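Cellulase (Xanthomonas axonopodis pv. citri, PDB 5HOS) probably hydrolyses internal beta-1,4-glucosidic bonds of cellulose and related glucans, as an endoglucanase of glycosyl hydrolase family 5. Local coordinates at residues L76-L88 with V130-L142. Sequence-based numbering, arbitrary orientation.
Sequences LWERLQPRAGGEL and VPISTFNDLWRRL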
loop_
_atom_site.group_PDB
_atom_site.type_symbol
_atom_site.label_atom_id
_atom_site.label_comp_id
_atom_site.label_asym_id
_atom_site.label_seq_id
_atom_site.Cartn_x
_atom_site.Cartn_y
_atom_site.Cartn_z
ATOM N N LEU A 76 4.653 9.861 5.839
ATOM C CA LEU A 76 3.971 10.193 7.088
ATOM C C LEU A 76 3.109 11.414 6.915
ATOM O O LEU A 76 3.615 12.472 6.536
ATOM C CB LEU A 76 4.963 10.501 8.210
ATOM C CG LEU A 76 5.412 9.433 9.190
ATOM C CD1 LEU A 76 6.041 10.139 10.383
ATOM C CD2 LEU A 76 4.288 8.522 9.648
ATOM N N TRP A 77 1.824 11.285 7.236
ATOM C CA TRP A 77 0.871 12.403 7.168
ATOM C C TRP A 77 1.455 13.668 7.821
ATOM O O TRP A 77 1.432 14.743 7.236
ATOM C CB TRP A 77 -0.443 12.008 7.861
ATOM C CG TRP A 77 -1.611 12.955 7.700
ATOM C CD1 TRP A 77 -1.606 14.227 7.189
ATOM C CD2 TRP A 77 -2.954 12.707 8.113
ATOM N NE1 TRP A 77 -2.859 14.771 7.246
ATOM C CE2 TRP A 77 -3.708 13.862 7.816
ATOM C CE3 TRP A 77 -3.595 11.615 8.714
ATOM C CZ2 TRP A 77 -5.083 13.955 8.081
ATOM C CZ3 TRP A 77 -4.976 11.712 8.984
ATOM C CH2 TRP A 77 -5.692 12.869 8.672
ATOM N N GLU A 78 2.003 13.515 9.021
ATOM C CA GLU A 78 2.456 14.658 9.806
ATOM C C GLU A 78 3.670 15.363 9.209
ATOM O O GLU A 78 3.867 16.563 9.448
ATOM C CB GLU A 78 2.759 14.238 11.246
ATOM C CG GLU A 78 1.527 13.729 11.987
ATOM C CD GLU A 78 1.279 12.234 11.857
ATOM O OE1 GLU A 78 1.943 11.542 11.048
ATOM O OE2 GLU A 78 0.387 11.743 12.580
ATOM N N ARG A 79 4.482 14.632 8.451
ATOM C CA ARG A 79 5.595 15.235 7.715
ATOM C C ARG A 79 5.103 16.000 6.486
ATOM O O ARG A 79 5.621 17.060 6.167
ATOM C CB ARG A 79 6.610 14.175 7.313
ATOM C CG ARG A 79 7.279 13.531 8.516
ATOM C CD ARG A 79 8.455 12.657 8.138
ATOM N NE ARG A 79 9.172 12.258 9.359
ATOM C CZ ARG A 79 9.554 11.029 9.697
ATOM N NH1 ARG A 79 9.371 9.975 8.899
ATOM N NH2 ARG A 79 10.182 10.856 10.865
ATOM N N LEU A 80 4.110 15.454 5.798
ATOM C CA LEU A 80 3.540 16.116 4.628
ATOM C C LEU A 80 2.598 17.280 4.972
ATOM O O LEU A 80 2.560 18.264 4.236
ATOM C CB LEU A 80 2.831 15.104 3.737
ATOM C CG LEU A 80 2.224 15.656 2.438
ATOM C CD1 LEU A 80 3.270 16.308 1.545
ATOM C CD2 LEU A 80 1.513 14.544 1.702
ATOM N N GLN A 81 1.835 17.153 6.059
ATOM C CA GLN A 81 0.884 18.180 6.483
ATOM C C GLN A 81 0.968 18.342 7.997
ATOM O O GLN A 81 0.216 17.705 8.731
ATOM C CB GLN A 81 -0.532 17.833 6.043
ATOM C CG GLN A 81 -1.515 18.978 6.246
ATOM C CD GLN A 81 -2.941 18.601 5.924
ATOM O OE1 GLN A 81 -3.362 17.470 6.168
ATOM N NE2 GLN A 81 -3.703 19.552 5.392
ATOM N N PRO A 82 1.896 19.193 8.466
ATOM C CA PRO A 82 2.153 19.310 9.915
ATOM C C PRO A 82 1.004 19.867 10.773
ATOM O O PRO A 82 1.002 19.646 11.983
ATOM C CB PRO A 82 3.380 20.232 9.976
ATOM C CG PRO A 82 4.056 20.050 8.662
ATOM C CD PRO A 82 2.929 19.894 7.679
ATOM N N ARG A 83 0.050 20.572 10.162
ATOM C CA ARG A 83 -1.094 21.140 10.873
ATOM C C ARG A 83 -2.390 20.762 10.196
ATOM O O ARG A 83 -2.474 20.784 8.969
ATOM C CB ARG A 83 -0.984 22.667 10.926
ATOM C CG ARG A 83 0.181 23.148 11.766
ATOM C CD ARG A 83 0.253 24.667 11.820
ATOM N NE ARG A 83 1.403 25.088 12.616
ATOM C CZ ARG A 83 1.440 25.176 13.949
ATOM N NH1 ARG A 83 0.378 24.883 14.706
ATOM N NH2 ARG A 83 2.568 25.568 14.541
ATOM N N ALA A 84 -3.400 20.418 11.005
ATOM C CA ALA A 84 -4.718 20.032 10.500
ATOM C C ALA A 84 -5.281 21.140 9.629
ATOM O O ALA A 84 -5.354 22.298 10.056
ATOM C CB ALA A 84 -5.672 19.747 11.659
ATOM N N GLY A 85 -5.644 20.795 8.397
ATOM C CA GLY A 85 -6.231 21.752 7.477
ATOM C C GLY A 85 -5.247 22.738 6.859
ATOM O O GLY A 85 -5.659 23.635 6.112
ATOM N N GLY A 86 -3.955 22.568 7.149
ATOM C CA GLY A 86 -2.932 23.497 6.711
ATOM C C GLY A 86 -2.351 23.148 5.355
ATOM O O GLY A 86 -2.673 22.113 4.751
ATOM N N GLU A 87 -1.466 24.029 4.898
ATOM C CA GLU A 87 -0.764 23.857 3.637
ATOM C C GLU A 87 0.138 22.643 3.745
ATOM O O GLU A 87 0.704 22.377 4.810
ATOM C CB GLU A 87 0.133 25.068 3.334
ATOM C CG GLU A 87 -0.560 26.423 3.309
ATOM C CD GLU A 87 -1.297 26.715 2.021
ATOM O OE1 GLU A 87 -1.652 27.896 1.818
ATOM O OE2 GLU A 87 -1.524 25.792 1.210
ATOM N N LEU A 88 0.302 21.927 2.639
ATOM C CA LEU A 88 1.270 20.839 2.598
ATOM C C LEU A 88 2.672 21.422 2.744
ATOM O O LEU A 88 2.966 22.484 2.207
ATOM C CB LEU A 88 1.162 20.035 1.307
ATOM C CG LEU A 88 -0.208 19.443 0.980
ATOM C CD1 LEU A 88 -0.119 18.592 -0.274
ATOM C CD2 LEU A 88 -0.740 18.625 2.140
ATOM N N VAL A 130 -9.769 14.763 15.576
ATOM C CA VAL A 130 -9.471 14.594 14.148
ATOM C C VAL A 130 -10.757 14.218 13.406
ATOM O O VAL A 130 -10.997 13.039 13.116
ATOM C CB VAL A 130 -8.361 13.531 13.921
ATOM C CG1 VAL A 130 -7.989 13.411 12.434
ATOM C CG2 VAL A 130 -7.117 13.883 14.726
ATOM N N PRO A 131 -11.609 15.219 13.108
ATOM C CA PRO A 131 -12.831 14.893 12.367
ATOM C C PRO A 131 -12.551 14.488 10.922
ATOM O O PRO A 131 -11.468 14.762 10.397
ATOM C CB PRO A 131 -13.653 16.185 12.423
ATOM C CG PRO A 131 -12.685 17.264 12.729
ATOM C CD PRO A 131 -11.546 16.644 13.489
ATOM N N ILE A 132 -13.541 13.886 10.276
ATOM C CA ILE A 132 -13.386 13.423 8.885
ATOM C C ILE A 132 -12.869 14.559 7.988
ATOM O O ILE A 132 -12.035 14.328 7.106
ATOM C CB ILE A 132 -14.705 12.827 8.321
ATOM C CG1 ILE A 132 -14.948 11.381 8.789
ATOM C CG2 ILE A 132 -14.680 12.746 6.800
ATOM C CD1 ILE A 132 -14.512 11.000 10.180
ATOM N N SER A 133 -13.362 15.773 8.231
ATOM C CA SER A 133 -12.925 16.970 7.508
ATOM C C SER A 133 -11.404 17.134 7.463
ATOM O O SER A 133 -10.865 17.588 6.468
ATOM C CB SER A 133 -13.564 18.235 8.116
ATOM O OG SER A 133 -13.119 18.447 9.449
ATOM N N THR A 134 -10.717 16.772 8.544
ATOM C CA THR A 134 -9.263 16.841 8.578
ATOM C C THR A 134 -8.605 15.891 7.561
ATOM O O THR A 134 -7.645 16.261 6.880
ATOM C CB THR A 134 -8.753 16.576 10.003
ATOM O OG1 THR A 134 -9.191 17.652 10.845
ATOM C CG2 THR A 134 -7.233 16.486 10.057
ATOM N N PHE A 135 -9.141 14.682 7.461
ATOM C CA PHE A 135 -8.677 13.696 6.494
ATOM C C PHE A 135 -9.018 14.132 5.070
ATOM O O PHE A 135 -8.170 14.035 4.161
ATOM C CB PHE A 135 -9.281 12.327 6.841
ATOM C CG PHE A 135 -8.757 11.176 6.015
ATOM C CD1 PHE A 135 -7.384 11.000 5.794
ATOM C CD2 PHE A 135 -9.635 10.234 5.505
ATOM C CE1 PHE A 135 -6.913 9.927 5.061
ATOM C CE2 PHE A 135 -9.168 9.156 4.766
ATOM C CZ PHE A 135 -7.809 9.007 4.541
ATOM N N ASN A 136 -10.237 14.636 4.882
ATOM C CA ASN A 136 -10.660 15.173 3.587
ATOM C C ASN A 136 -9.706 16.243 3.058
ATOM O O ASN A 136 -9.393 16.266 1.868
ATOM C CB ASN A 136 -12.058 15.796 3.667
ATOM C CG ASN A 136 -13.174 14.773 3.786
ATOM O OD1 ASN A 136 -12.983 13.572 3.593
ATOM N ND2 ASN A 136 -14.368 15.263 4.101
ATOM N N ASP A 137 -9.258 17.136 3.941
ATOM C CA ASP A 137 -8.403 18.238 3.516
ATOM C C ASP A 137 -7.045 17.752 3.016
ATOM O O ASP A 137 -6.544 18.274 2.030
ATOM C CB ASP A 137 -8.207 19.259 4.624
ATOM C CG ASP A 137 -7.448 20.460 4.150
ATOM O OD1 ASP A 137 -8.038 21.269 3.405
ATOM O OD2 ASP A 137 -6.246 20.569 4.477
ATOM N N LEU A 138 -6.451 16.765 3.697
ATOM C CA LEU A 138 -5.216 16.143 3.184
ATOM C C LEU A 138 -5.407 15.675 1.747
ATOM O O LEU A 138 -4.621 16.025 0.862
ATOM C CB LEU A 138 -4.784 14.944 4.037
ATOM C CG LEU A 138 -3.627 14.085 3.491
ATOM C CD1 LEU A 138 -2.328 14.865 3.448
ATOM C CD2 LEU A 138 -3.457 12.807 4.296
ATOM N N TRP A 139 -6.443 14.868 1.532
ATOM C CA TRP A 139 -6.664 14.260 0.214
ATOM C C TRP A 139 -7.101 15.250 -0.860
ATOM O O TRP A 139 -6.775 15.045 -2.023
ATOM C CB TRP A 139 -7.563 13.014 0.286
ATOM C CG TRP A 139 -6.717 11.819 0.610
ATOM C CD1 TRP A 139 -6.743 11.071 1.745
ATOM C CD2 TRP A 139 -5.643 11.307 -0.188
ATOM N NE1 TRP A 139 -5.774 10.106 1.696
ATOM C CE2 TRP A 139 -5.075 10.230 0.522
ATOM C CE3 TRP A 139 -5.109 11.654 -1.436
ATOM C CZ2 TRP A 139 -4.010 9.472 0.011
ATOM C CZ3 TRP A 139 -4.040 10.905 -1.945
ATOM C CH2 TRP A 139 -3.500 9.828 -1.217
ATOM N N ARG A 140 -7.809 16.313 -0.476
ATOM C CA ARG A 140 -8.095 17.409 -1.408
ATOM C C ARG A 140 -6.789 18.001 -1.937
ATOM O O ARG A 140 -6.607 18.144 -3.150
ATOM C CB ARG A 140 -8.922 18.512 -0.735
ATOM C CG ARG A 140 -9.397 19.606 -1.688
ATOM C CD ARG A 140 -10.170 20.705 -0.974
ATOM N NE ARG A 140 -9.398 21.294 0.120
ATOM C CZ ARG A 140 -8.423 22.200 -0.005
ATOM N NH1 ARG A 140 -8.055 22.675 -1.197
ATOM N NH2 ARG A 140 -7.805 22.642 1.083
ATOM N N ARG A 141 -5.883 18.322 -1.018
ATOM C CA ARG A 141 -4.598 18.937 -1.362
ATOM C C ARG A 141 -3.689 18.006 -2.157
ATOM O O ARG A 141 -3.046 18.445 -3.093
ATOM C CB ARG A 141 -3.887 19.437 -0.103
ATOM C CG ARG A 141 -4.626 20.579 0.584
ATOM C CD ARG A 141 -3.933 20.977 1.871
ATOM N NE ARG A 141 -4.643 22.015 2.630
ATOM C CZ ARG A 141 -4.572 23.329 2.408
ATOM N NH1 ARG A 141 -3.837 23.839 1.422
ATOM N NH2 ARG A 141 -5.260 24.152 3.192
ATOM N N LEU A 142 -3.639 16.725 -1.786
ATOM C CA LEU A 142 -2.841 15.757 -2.554
ATOM C C LEU A 142 -3.431 15.549 -3.934
ATOM O O LEU A 142 -2.688 15.453 -4.908
ATOM C CB LEU A 142 -2.721 14.410 -1.852
ATOM C CG LEU A 142 -1.533 14.231 -0.909
ATOM C CD1 LEU A 142 -1.705 12.929 -0.145
ATOM C CD2 LEU A 142 -0.211 14.227 -1.665
HETATM O O HOH W 1 -5.745 18.115 7.354
HETATM O O HOH W 2 -1.135 22.809 0.037
#
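The indole of W77 lies against helix 132-145 with L138 over one face: L138 CD2 sits 3.5 Å from the five-membered ring centroid, a CH-pi contact. The six-membered ring reaches F135, ring planes inclined at 55°, while T134 CG2 packs between W77 and A84. In the indole plane, W77 NE1 donates a nearly straight 2.9 Å bond to Q81 OE1. CG of Q81 stands anti to the backbone N (chi1 -170°) and the chain runs on extended, so NE2 donates to G86 O (2.8 Å) and, less straight, to D137 OD2 (2.9 Å), amide and carboxylate nearly coplanar; bonds at both ends fix the amide's rotation. R141 NE forms a salt bridge to the same oxygen (2.8 Å); R140 NH2, in one of two conformers, pairs with OD1. R141 NH1 extends this network to E87 OE2 (3.0 Å), NH2 makes a bent hydrogen bond (136°) from above the G85 carbonyl plane, and G86 C and E87 CA cover one guanidinium face. L88 CG packs on R141 CB (3.8 Å), and L80 CD2 meets L142 CD2. Short helix 77-80 and the following turn, after strand 70-75 of the (beta/alpha)8 barrel, thus pack onto helix 132-145, with V114 of strand 109-114 touching W77 and L138, and helix 90-105 touching L80.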